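Local coordinates for S-adenosyl-L-methionine methyl transferase (Ruegeria pomeroyi DSS-3, PDB 3IHT), which probably transfers a methyl group from S-adenosylmethionine, which it binds in a Rossmann-like methyltransferase fold, to an acceptor molecule, at residues H32-T37 with Q60-R65; S41-E46 with E66-E71; R53-L58 with S80-A85. All blocks are in the same frame, centred on the assembly; numbering follows the deposited sequence. Where two conformers were deposited one is given.

Interaction 1 of 3, residues H32-T37 with Q60-R65; sequences HAIAQT and QHVQGR
I34, in the last turn of helix 15-36, and T37, just beyond it, meet the end of helix 53-61 and the turn that follows. The tightly packed part centres on I34. Its CD1 lies 3.7 Å from CG2 of V62 and equally near CB of H61, both side chains crossing that of I34 at about a right angle. On the polar flank the guanidinium of R65 makes two sound bonds close to its own plane. NH1 donates to T37 OG1 at 2.8 Å (154° at the hydrogen). NH2 donates to I34 O at 3.1 Å, a more bent bond (138°). With chi1 at 57°, T37 OG1 sits between its own backbone N and carbonyl carbon, where it also donates to A33 O at 2.8 Å. I34 O accepts a second bond, from T37 N, which arrives from the opposite face of the carbonyl plane. T37 O lies 3.2 Å above the guanidinium plane, toward its rim, so carbonyl oxygens at the helix end would favour the positive charge. The other flank is looser: the H61 ring leads away from I34 to stack on H57. R65 NH1 is held again by S108 OG, I34 packs on L109 of strand 107-112, and A33 and T37 lie against L142 of strand 141-145, seating the helix end on the central sheet.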
loop_
_atom_site.group_PDB
_atom_site.type_symbol
_atom_site.label_atom_id
_atom_site.label_comp_id
_atom_site.label_asym_id
_atom_site.label_seq_id
_atom_site.Cartn_x
_atom_site.Cartn_y
_atom_site.Cartn_z
ATOM N N HIS A 32 16.495 -5.674 8.659
ATOM C CA HIS A 32 17.943 -5.515 8.678
ATOM C C HIS A 32 18.362 -4.582 9.828
ATOM O O HIS A 32 19.254 -4.917 10.604
ATOM C CB HIS A 32 18.425 -4.966 7.328
ATOM C CG HIS A 32 19.895 -4.692 7.262
ATOM N ND1 HIS A 32 20.854 -5.681 7.389
ATOM C CD2 HIS A 32 20.574 -3.532 7.078
ATOM C CE1 HIS A 32 22.056 -5.137 7.296
ATOM N NE2 HIS A 32 21.914 -3.841 7.076
ATOM N N ALA A 33 17.693 -3.433 9.926
ATOM C CA ALA A 33 18.030 -2.418 10.934
ATOM C C ALA A 33 17.820 -2.933 12.368
ATOM O O ALA A 33 18.656 -2.680 13.244
ATOM C CB ALA A 33 17.280 -1.111 10.697
ATOM N N ILE A 34 16.741 -3.704 12.594
ATOM C CA ILE A 34 16.496 -4.310 13.900
ATOM C C ILE A 34 17.652 -5.259 14.269
ATOM O O ILE A 34 18.212 -5.198 15.375
ATOM C CB ILE A 34 15.113 -5.067 13.962
ATOM C CG1 ILE A 34 13.951 -4.064 13.883
ATOM C CG2 ILE A 34 15.039 -5.981 15.240
ATOM C CD1 ILE A 34 12.586 -4.709 13.479
ATOM N N ALA A 35 18.037 -6.121 13.340
ATOM C CA ALA A 35 19.142 -7.052 13.575
ATOM C C ALA A 35 20.456 -6.335 13.882
ATOM O O ALA A 35 21.209 -6.717 14.808
ATOM C CB ALA A 35 19.317 -7.988 12.357
ATOM N N GLN A 36 20.718 -5.305 13.099
ATOM C CA GLN A 36 21.942 -4.513 13.200
ATOM C C GLN A 36 22.006 -3.679 14.472
ATOM O O GLN A 36 23.090 -3.206 14.823
ATOM C CB GLN A 36 22.057 -3.570 12.011
ATOM C CG GLN A 36 22.403 -4.272 10.721
ATOM C CD GLN A 36 23.853 -4.691 10.696
ATOM O OE1 GLN A 36 24.749 -3.858 10.912
ATOM N NE2 GLN A 36 24.103 -5.978 10.463
ATOM N N THR A 37 20.878 -3.510 15.151
ATOM C CA THR A 37 20.815 -2.752 16.410
ATOM C C THR A 37 20.417 -3.586 17.630
ATOM O O THR A 37 20.088 -3.025 18.683
ATOM C CB THR A 37 19.870 -1.529 16.283
ATOM O OG1 THR A 37 18.564 -1.947 15.894
ATOM C CG2 THR A 37 20.443 -0.514 15.239
ATOM N N GLN A 60 5.999 -7.134 15.895
ATOM C CA GLN A 60 6.271 -8.554 15.687
ATOM C C GLN A 60 7.779 -8.881 15.734
ATOM O O GLN A 60 8.180 -9.961 16.194
ATOM C CB GLN A 60 5.665 -9.008 14.348
ATOM C CG GLN A 60 5.743 -10.504 14.070
ATOM C CD GLN A 60 4.818 -10.956 12.932
ATOM O OE1 GLN A 60 3.655 -10.560 12.863
ATOM N NE2 GLN A 60 5.322 -11.818 12.079
ATOM N N HIS A 61 8.618 -7.960 15.242
ATOM C CA HIS A 61 10.047 -8.211 15.053
ATOM C C HIS A 61 11.006 -7.634 16.105
ATOM O O HIS A 61 12.119 -8.105 16.244
ATOM C CB HIS A 61 10.458 -7.744 13.643
ATOM C CG HIS A 61 9.943 -8.644 12.574
ATOM N ND1 HIS A 61 10.707 -9.650 12.018
ATOM C CD2 HIS A 61 8.722 -8.729 11.994
ATOM C CE1 HIS A 61 9.967 -10.321 11.146
ATOM N NE2 HIS A 61 8.761 -9.779 11.115
ATOM N N VAL A 62 10.579 -6.612 16.833
ATOM C CA VAL A 62 11.414 -6.027 17.856
ATOM C C VAL A 62 11.245 -6.810 19.146
ATOM O O VAL A 62 10.128 -6.963 19.637
ATOM C CB VAL A 62 11.049 -4.560 18.080
ATOM C CG1 VAL A 62 11.773 -3.967 19.299
ATOM C CG2 VAL A 62 11.368 -3.768 16.821
ATOM N N GLN A 63 12.369 -7.235 19.704
ATOM C CA GLN A 63 12.395 -7.966 20.975
ATOM C C GLN A 63 13.255 -7.196 21.975
ATOM O O GLN A 63 14.333 -6.726 21.639
ATOM C CB GLN A 63 12.979 -9.368 20.767
ATOM C CG GLN A 63 12.365 -10.160 19.599
ATOM C CD GLN A 63 10.882 -10.338 19.748
ATOM O OE1 GLN A 63 10.368 -10.346 20.859
ATOM N NE2 GLN A 63 10.177 -10.454 18.631
ATOM N N GLY A 64 12.758 -7.015 23.194
ATOM C CA GLY A 64 13.567 -6.411 24.260
ATOM C C GLY A 64 13.839 -4.909 24.195
ATOM O O GLY A 64 14.764 -4.410 24.870
ATOM N N ARG A 65 13.051 -4.206 23.379
ATOM C CA ARG A 65 13.075 -2.745 23.269
ATOM C C ARG A 65 11.643 -2.246 23.182
ATOM O O ARG A 65 10.767 -2.935 22.655
ATOM C CB ARG A 65 13.819 -2.316 22.004
ATOM C CG ARG A 65 15.308 -2.465 22.101
ATOM C CD ARG A 65 15.979 -2.018 20.797
ATOM N NE ARG A 65 16.129 -3.125 19.850
ATOM C CZ ARG A 65 16.617 -2.983 18.631
ATOM N NH1 ARG A 65 16.937 -1.781 18.191
ATOM N NH2 ARG A 65 16.773 -4.049 17.840
#

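Interaction 2 of 3, residues S41-E46 with E66-E71. With SAM (S-adenosylmethionine), chain C.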
loop_
_atom_site.group_PDB
_atom_site.type_symbol
_atom_site.label_atom_id
_atom_site.label_comp_id
_atom_site.label_asym_id
_atom_site.label_seq_id
_atom_site.Cartn_x
_atom_site.Cartn_y
_atom_site.Cartn_z
ATOM N N SER A 41 19.789 -1.195 23.678
ATOM C CA SER A 41 18.572 -1.401 24.459
ATOM C C SER A 41 17.649 -0.197 24.486
ATOM O O SER A 41 16.563 -0.284 25.032
ATOM C CB SER A 41 18.893 -1.837 25.879
ATOM O OG SER A 41 19.577 -0.824 26.553
ATOM N N GLY A 42 18.089 0.917 23.916
ATOM C CA GLY A 42 17.239 2.092 23.798
ATOM C C GLY A 42 16.082 1.871 22.835
ATOM O O GLY A 42 16.077 0.919 22.037
ATOM N N PRO A 43 15.081 2.754 22.890
ATOM C CA PRO A 43 13.850 2.492 22.142
ATOM C C PRO A 43 13.927 2.669 20.634
ATOM O O PRO A 43 14.850 3.265 20.088
ATOM C CB PRO A 43 12.857 3.514 22.722
ATOM C CG PRO A 43 13.670 4.601 23.186
ATOM C CD PRO A 43 14.957 3.954 23.723
ATOM N N VAL A 44 12.924 2.103 19.991
ATOM C CA VAL A 44 12.640 2.301 18.587
ATOM C C VAL A 44 11.600 3.406 18.494
ATOM O O VAL A 44 10.610 3.398 19.233
ATOM C CB VAL A 44 12.101 1.017 17.969
ATOM C CG1 VAL A 44 11.696 1.241 16.510
ATOM C CG2 VAL A 44 13.117 -0.172 18.185
ATOM N N TYR A 45 11.857 4.386 17.640
ATOM C CA TYR A 45 10.904 5.464 17.388
ATOM C C TYR A 45 10.280 5.252 16.026
ATOM O O TYR A 45 10.992 5.116 15.025
ATOM C CB TYR A 45 11.560 6.864 17.422
ATOM C CG TYR A 45 12.078 7.377 18.762
ATOM C CD1 TYR A 45 11.809 6.705 19.969
ATOM C CD2 TYR A 45 12.851 8.536 18.828
ATOM C CE1 TYR A 45 12.292 7.155 21.179
ATOM C CE2 TYR A 45 13.313 9.021 20.062
ATOM C CZ TYR A 45 13.022 8.322 21.237
ATOM O OH TYR A 45 13.495 8.758 22.462
ATOM N N GLU A 46 8.952 5.269 15.979
ATOM C CA GLU A 46 8.174 5.142 14.745
ATOM C C GLU A 46 7.540 6.494 14.465
ATOM O O GLU A 46 6.653 6.930 15.206
ATOM C CB GLU A 46 7.099 4.055 14.941
ATOM C CG GLU A 46 6.041 3.932 13.847
ATOM C CD GLU A 46 6.549 3.291 12.567
ATOM O OE1 GLU A 46 7.786 3.138 12.426
ATOM O OE2 GLU A 46 5.720 2.919 11.709
ATOM N N GLU A 66 11.425 -1.048 23.705
ATOM C CA GLU A 66 10.139 -0.355 23.636
ATOM C C GLU A 66 10.011 0.270 22.260
ATOM O O GLU A 66 11.039 0.597 21.636
ATOM C CB GLU A 66 10.046 0.759 24.707
ATOM C CG GLU A 66 10.348 0.323 26.139
ATOM C CD GLU A 66 9.840 1.304 27.211
ATOM O OE1 GLU A 66 10.341 2.447 27.288
ATOM O OE2 GLU A 66 8.956 0.906 28.007
ATOM N N ILE A 67 8.780 0.452 21.796
ATOM C CA ILE A 67 8.528 1.192 20.540
ATOM C C ILE A 67 7.647 2.401 20.904
ATOM O O ILE A 67 6.552 2.217 21.441
ATOM C CB ILE A 67 7.835 0.378 19.447
ATOM C CG1 ILE A 67 8.606 -0.912 19.104
ATOM C CG2 ILE A 67 7.604 1.294 18.167
ATOM C CD1 ILE A 67 7.744 -2.010 18.410
ATOM N N TYR A 68 8.140 3.622 20.683
ATOM C CA TYR A 68 7.332 4.838 20.818
ATOM C C TYR A 68 6.887 5.320 19.440
ATOM O O TYR A 68 7.683 5.334 18.462
ATOM C CB TYR A 68 8.087 5.952 21.523
ATOM C CG TYR A 68 8.333 5.699 22.964
ATOM C CD1 TYR A 68 9.398 4.906 23.357
ATOM C CD2 TYR A 68 7.468 6.189 23.948
ATOM C CE1 TYR A 68 9.621 4.640 24.702
ATOM C CE2 TYR A 68 7.671 5.893 25.289
ATOM C CZ TYR A 68 8.759 5.126 25.640
ATOM O OH TYR A 68 9.026 4.816 26.952
ATOM N N VAL A 69 5.606 5.697 19.362
ATOM C CA VAL A 69 4.964 6.122 18.139
ATOM C C VAL A 69 4.666 7.604 18.201
ATOM O O VAL A 69 4.041 8.072 19.148
ATOM C CB VAL A 69 3.643 5.297 17.891
ATOM C CG1 VAL A 69 2.908 5.817 16.682
ATOM C CG2 VAL A 69 3.943 3.835 17.712
ATOM N N PHE A 70 5.125 8.341 17.179
ATOM C CA PHE A 70 4.932 9.792 17.056
ATOM C C PHE A 70 3.862 10.016 15.993
ATOM O O PHE A 70 3.987 9.537 14.858
ATOM C CB PHE A 70 6.221 10.484 16.619
ATOM C CG PHE A 70 7.336 10.433 17.633
ATOM C CD1 PHE A 70 7.978 9.232 17.933
ATOM C CD2 PHE A 70 7.772 11.590 18.242
ATOM C CE1 PHE A 70 9.025 9.184 18.826
ATOM C CE2 PHE A 70 8.836 11.548 19.148
ATOM C CZ PHE A 70 9.456 10.368 19.430
ATOM N N GLU A 71 2.767 10.649 16.362
ATOM C CA GLU A 71 1.655 10.826 15.424
ATOM C C GLU A 71 0.829 12.043 15.855
ATOM O O GLU A 71 0.697 12.340 17.047
ATOM C CB GLU A 71 0.780 9.538 15.390
ATOM C CG GLU A 71 -0.466 9.608 14.595
ATOM C CD GLU A 71 -0.217 10.001 13.125
ATOM O OE1 GLU A 71 0.437 9.232 12.401
ATOM O OE2 GLU A 71 -0.682 11.069 12.708
HETATM N N SAM C . 4.222 3.693 7.989
HETATM C CA SAM C . 2.725 3.685 8.113
HETATM C C SAM C . 2.144 2.278 7.838
HETATM O O SAM C . 0.908 2.059 7.835
HETATM O OXT SAM C . 2.926 1.355 7.505
HETATM C CB SAM C . 2.059 4.769 7.241
HETATM C CG SAM C . 2.295 6.223 7.712
HETATM S SD SAM C . 1.381 7.482 6.713
HETATM C CE SAM C . 2.253 7.242 5.131
HETATM C "C5'" SAM C . 2.161 9.013 7.385
HETATM C "C4'" SAM C . 1.773 9.379 8.811
HETATM O "O4'" SAM C . 2.666 10.417 9.270
HETATM C "C3'" SAM C . 0.348 9.924 8.962
HETATM O "O3'" SAM C . -0.397 9.213 9.952
HETATM C "C2'" SAM C . 0.532 11.398 9.312
HETATM O "O2'" SAM C . -0.482 12.020 10.125
HETATM C "C1'" SAM C . 1.888 11.365 9.999
HETATM N N9 SAM C . 2.553 12.695 10.006
HETATM C C8 SAM C . 2.942 13.431 8.902
HETATM N N7 SAM C . 3.529 14.579 9.327
HETATM C C5 SAM C . 3.514 14.597 10.682
HETATM C C6 SAM C . 3.990 15.524 11.610
HETATM N N6 SAM C . 4.559 16.690 11.221
HETATM N N1 SAM C . 3.852 15.209 12.950
HETATM C C2 SAM C . 3.249 14.051 13.393
HETATM N N3 SAM C . 2.761 13.137 12.459
HETATM C C4 SAM C . 2.910 13.410 11.131
HETATM O O HOH W 1 13.754 0.322 24.840
#
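E66 opens the pairing with P43 and V44: its carbonyl O accepts from V44 N at 2.9 Å and 170°, while a water bridges E66 N to S41 O. At I67 the register pairs it with V44, CG1 approaching V44 CB at 4.2 Å on the sheet face packed by Y55 and L58. Y68 carries two bonds, its N donating to V44 O (2.9 Å) and its O accepting from E46 N (2.8 Å). Its ring turns an edge to P43, CD1 3.8 Å from CB, and its OH donates, in the E66 conformer given, to E66 OE1 from above the carboxylate plane. The strands run parallel, their axes 24° apart, and helix 53-61 connects them: this is the beta-alpha-beta unit of a Rossmann-like methyltransferase. V69 pairs with E46 on the same face as I67. F70 N then donates to E46 O, and CE1 of its ring comes over one face of Y45, 3.5 Å from CG, with the ring planes at 57°. E71 ends the strand; OE1 accepts from the ribose O3' of SAM at 2.6 Å and OE2 from O2' at 2.8 Å, the ribose-binding acid familiar from this fold, with L49 N also bonded to OE1.

Interaction 3 of 3, residues R53-L58 with S80-A85; sequences RTYHHL and STPPEA. With SAM (S-adenosylmethionine), chain C.
S80 OG is held by R15 of the second subunit, whose NH1 hydrogen-bonds to it, and H56 of its own chain packs against it, CD2 at 3.6 Å. The imidazole contact is oblique and is a van der Waals touch. Y55 carries most of the remaining contact. Its CA-CB bond points to the loop 80-85, and chi1 (174°) sets CG anti to the backbone N; the ring beyond turns its edge to the backbone of S80, with CD2 3.4 Å from S80 O and the oxygen near the ring plane. That carbonyl is buried and has no hydrogen-bonding partner in the model, so the slightly positive ring edge may offer it partial compensation. Farther out, Y55 CZ lies 3.9 Å from P82 CB, and Y55 OH lies 3.4 Å from P82 CA and 3.6 Å from P83 CD; the hydroxyl finds its polar partner in R59 NH1, one helical turn on.

The start of the same helix faces the cofactor. R53 N donates to SAM O at 3.0 Å and T54 N to SAM OXT at 2.9 Å, so the methionine carboxylate sits at the positive end of the helix dipole, which would favour its negative charge. In the conformer given, T54 OG1 accepts from the SAM amino N, while the side chain of R53 makes a cation-pi contact with F19 of the second subunit. The chemistry is thus divided: the loop meets the helix through van der Waals contacts, including a ring edge at S80 O, whereas the polar groups of both bond to the cofactor, to other residues of the chain and to the second subunit.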
loop_
_atom_site.group_PDB
_atom_site.type_symbol
_atom_site.label_atom_id
_atom_site.label_comp_id
_atom_site.label_asym_id
_atom_site.label_seq_id
_atom_site.Cartn_x
_atom_site.Cartn_y
_atom_site.Cartn_z
ATOM N N ARG A 53 0.644 -0.362 9.587
ATOM C CA ARG A 53 1.282 -1.599 9.112
ATOM C C ARG A 53 2.724 -1.766 9.495
ATOM O O ARG A 53 3.122 -2.854 9.920
ATOM C CB ARG A 53 1.089 -1.820 7.595
ATOM C CG ARG A 53 -0.383 -1.982 7.201
ATOM C CD ARG A 53 -0.594 -2.449 5.760
ATOM N NE ARG A 53 -2.000 -2.655 5.466
ATOM C CZ ARG A 53 -2.855 -1.714 5.061
ATOM N NH1 ARG A 53 -2.466 -0.447 4.889
ATOM N NH2 ARG A 53 -4.121 -2.047 4.850
ATOM N N THR A 54 3.545 -0.721 9.371
ATOM C CA THR A 54 4.946 -0.873 9.762
ATOM C C THR A 54 5.029 -0.953 11.270
ATOM O O THR A 54 5.889 -1.658 11.770
ATOM C CB THR A 54 5.978 0.200 9.242
ATOM O OG1 THR A 54 5.495 1.530 9.485
ATOM C CG2 THR A 54 6.316 -0.036 7.718
ATOM N N TYR A 55 4.168 -0.242 11.987
ATOM C CA TYR A 55 4.148 -0.369 13.447
ATOM C C TYR A 55 3.840 -1.833 13.850
ATOM O O TYR A 55 4.505 -2.405 14.712
ATOM C CB TYR A 55 3.163 0.597 14.069
ATOM C CG TYR A 55 3.032 0.380 15.574
ATOM C CD1 TYR A 55 4.122 0.539 16.442
ATOM C CD2 TYR A 55 1.801 0.082 16.114
ATOM C CE1 TYR A 55 3.991 0.299 17.852
ATOM C CE2 TYR A 55 1.630 -0.160 17.506
ATOM C CZ TYR A 55 2.732 -0.030 18.367
ATOM O OH TYR A 55 2.539 -0.262 19.726
ATOM N N HIS A 56 2.856 -2.425 13.217
ATOM C CA HIS A 56 2.490 -3.816 13.470
ATOM C C HIS A 56 3.673 -4.736 13.205
ATOM O O HIS A 56 3.938 -5.660 13.974
ATOM C CB HIS A 56 1.312 -4.215 12.592
ATOM C CG HIS A 56 0.681 -5.533 12.969
ATOM N ND1 HIS A 56 1.047 -6.728 12.389
ATOM C CD2 HIS A 56 -0.283 -5.836 13.874
ATOM C CE1 HIS A 56 0.325 -7.711 12.908
ATOM N NE2 HIS A 56 -0.484 -7.194 13.819
ATOM N N HIS A 57 4.388 -4.461 12.113
ATOM C CA HIS A 57 5.582 -5.232 11.749
ATOM C C HIS A 57 6.672 -5.098 12.816
ATOM O O HIS A 57 7.272 -6.102 13.228
ATOM C CB HIS A 57 6.117 -4.779 10.380
ATOM C CG HIS A 57 6.996 -5.794 9.729
ATOM N ND1 HIS A 57 6.481 -6.918 9.108
ATOM C CD2 HIS A 57 8.345 -5.892 9.646
ATOM C CE1 HIS A 57 7.483 -7.638 8.632
ATOM N NE2 HIS A 57 8.623 -7.050 8.961
ATOM N N LEU A 58 6.915 -3.874 13.278
ATOM C CA LEU A 58 7.885 -3.630 14.333
ATOM C C LEU A 58 7.519 -4.388 15.609
ATOM O O LEU A 58 8.386 -4.989 16.245
ATOM C CB LEU A 58 8.022 -2.136 14.650
ATOM C CG LEU A 58 8.707 -1.262 13.573
ATOM C CD1 LEU A 58 8.573 0.236 13.949
ATOM C CD2 LEU A 58 10.161 -1.645 13.400
ATOM N N SER A 80 -3.346 -2.328 15.441
ATOM C CA SER A 80 -2.073 -1.679 15.203
ATOM C C SER A 80 -2.016 -0.322 15.896
ATOM O O SER A 80 -1.429 0.621 15.373
ATOM C CB SER A 80 -1.843 -1.538 13.674
ATOM O OG SER A 80 -2.068 -2.767 13.027
ATOM N N THR A 81 -2.637 -0.220 17.083
ATOM C CA THR A 81 -2.755 1.010 17.813
ATOM C C THR A 81 -1.794 0.964 18.998
ATOM O O THR A 81 -1.895 0.029 19.809
ATOM C CB THR A 81 -4.222 1.240 18.297
ATOM O OG1 THR A 81 -5.112 1.156 17.180
ATOM C CG2 THR A 81 -4.405 2.588 19.002
ATOM N N PRO A 82 -0.902 1.957 19.128
ATOM C CA PRO A 82 0.025 1.964 20.257
ATOM C C PRO A 82 -0.708 2.251 21.566
ATOM O O PRO A 82 -1.664 3.050 21.571
ATOM C CB PRO A 82 0.983 3.122 19.956
ATOM C CG PRO A 82 0.199 4.042 19.092
ATOM C CD PRO A 82 -0.662 3.105 18.229
ATOM N N PRO A 83 -0.286 1.599 22.651
ATOM C CA PRO A 83 -0.761 1.994 23.976
ATOM C C PRO A 83 -0.427 3.442 24.260
ATOM O O PRO A 83 0.647 3.925 23.851
ATOM C CB PRO A 83 0.039 1.110 24.937
ATOM C CG PRO A 83 0.739 0.144 24.139
ATOM C CD PRO A 83 0.745 0.569 22.707
ATOM N N GLU A 84 -1.310 4.105 24.988
ATOM C CA GLU A 84 -1.171 5.518 25.312
ATOM C C GLU A 84 0.217 5.880 25.874
ATOM O O GLU A 84 0.765 6.931 25.487
ATOM C CB GLU A 84 -2.296 5.968 26.274
ATOM C CG GLU A 84 -2.403 7.448 26.454
ATOM C CD GLU A 84 -2.954 8.155 25.208
ATOM O OE1 GLU A 84 -3.671 7.514 24.419
ATOM O OE2 GLU A 84 -2.630 9.352 24.998
ATOM N N ALA A 85 0.797 5.005 26.710
ATOM C CA ALA A 85 2.089 5.302 27.357
ATOM C C ALA A 85 3.226 5.405 26.334
ATOM O O ALA A 85 4.193 6.097 26.587
ATOM C CB ALA A 85 2.439 4.249 28.446
HETATM N N SAM C . 4.222 3.693 7.989
HETATM C CA SAM C . 2.725 3.685 8.113
HETATM C C SAM C . 2.144 2.278 7.838
HETATM O O SAM C . 0.908 2.059 7.835
HETATM O OXT SAM C . 2.926 1.355 7.505
HETATM C CB SAM C . 2.059 4.769 7.241
HETATM C CG SAM C . 2.295 6.223 7.712
HETATM S SD SAM C . 1.381 7.482 6.713
HETATM C CE SAM C . 2.253 7.242 5.131
HETATM C "C5'" SAM C . 2.161 9.013 7.385
HETATM C "C4'" SAM C . 1.773 9.379 8.811
HETATM O "O4'" SAM C . 2.666 10.417 9.270
HETATM C "C3'" SAM C . 0.348 9.924 8.962
HETATM O "O3'" SAM C . -0.397 9.213 9.952
HETATM C "C2'" SAM C . 0.532 11.398 9.312
HETATM O "O2'" SAM C . -0.482 12.020 10.125
HETATM C "C1'" SAM C . 1.888 11.365 9.999
HETATM N N9 SAM C . 2.553 12.695 10.006
HETATM C C8 SAM C . 2.942 13.431 8.902
HETATM N N7 SAM C . 3.529 14.579 9.327
HETATM C C5 SAM C . 3.514 14.597 10.682
HETATM C C6 SAM C . 3.990 15.524 11.610
HETATM N N6 SAM C . 4.559 16.690 11.221
HETATM N N1 SAM C . 3.852 15.209 12.950
HETATM C C2 SAM C . 3.249 14.051 13.393
HETATM N N3 SAM C . 2.761 13.137 12.459
HETATM C C4 SAM C . 2.910 13.410 11.131
#

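In the fold
The three contacts surround one beta-alpha-beta unit: interaction 2 pairs its strands, and interactions 1 and 3 use opposite ends of helix 53-61 between them. Interaction 1 joins interaction 2 where R65 CD lies 3.2 Å from G42 O, and joins interaction 3 where I34 CD1 meets L58 CD2 at 3.9 Å. Interactions 2 and 3 touch most intimately, through a probable hydrogen bond of E46 OE2 with T54 OG1 (2.6 Å) and the packing of V69 CG2 on Y55 CD1 (3.5 Å). Both bind SAM, interaction 2 at the ribose and interaction 3 at the methionine end, while in interaction 1 the side chain of H61 remains about 12 Å from the cofactor.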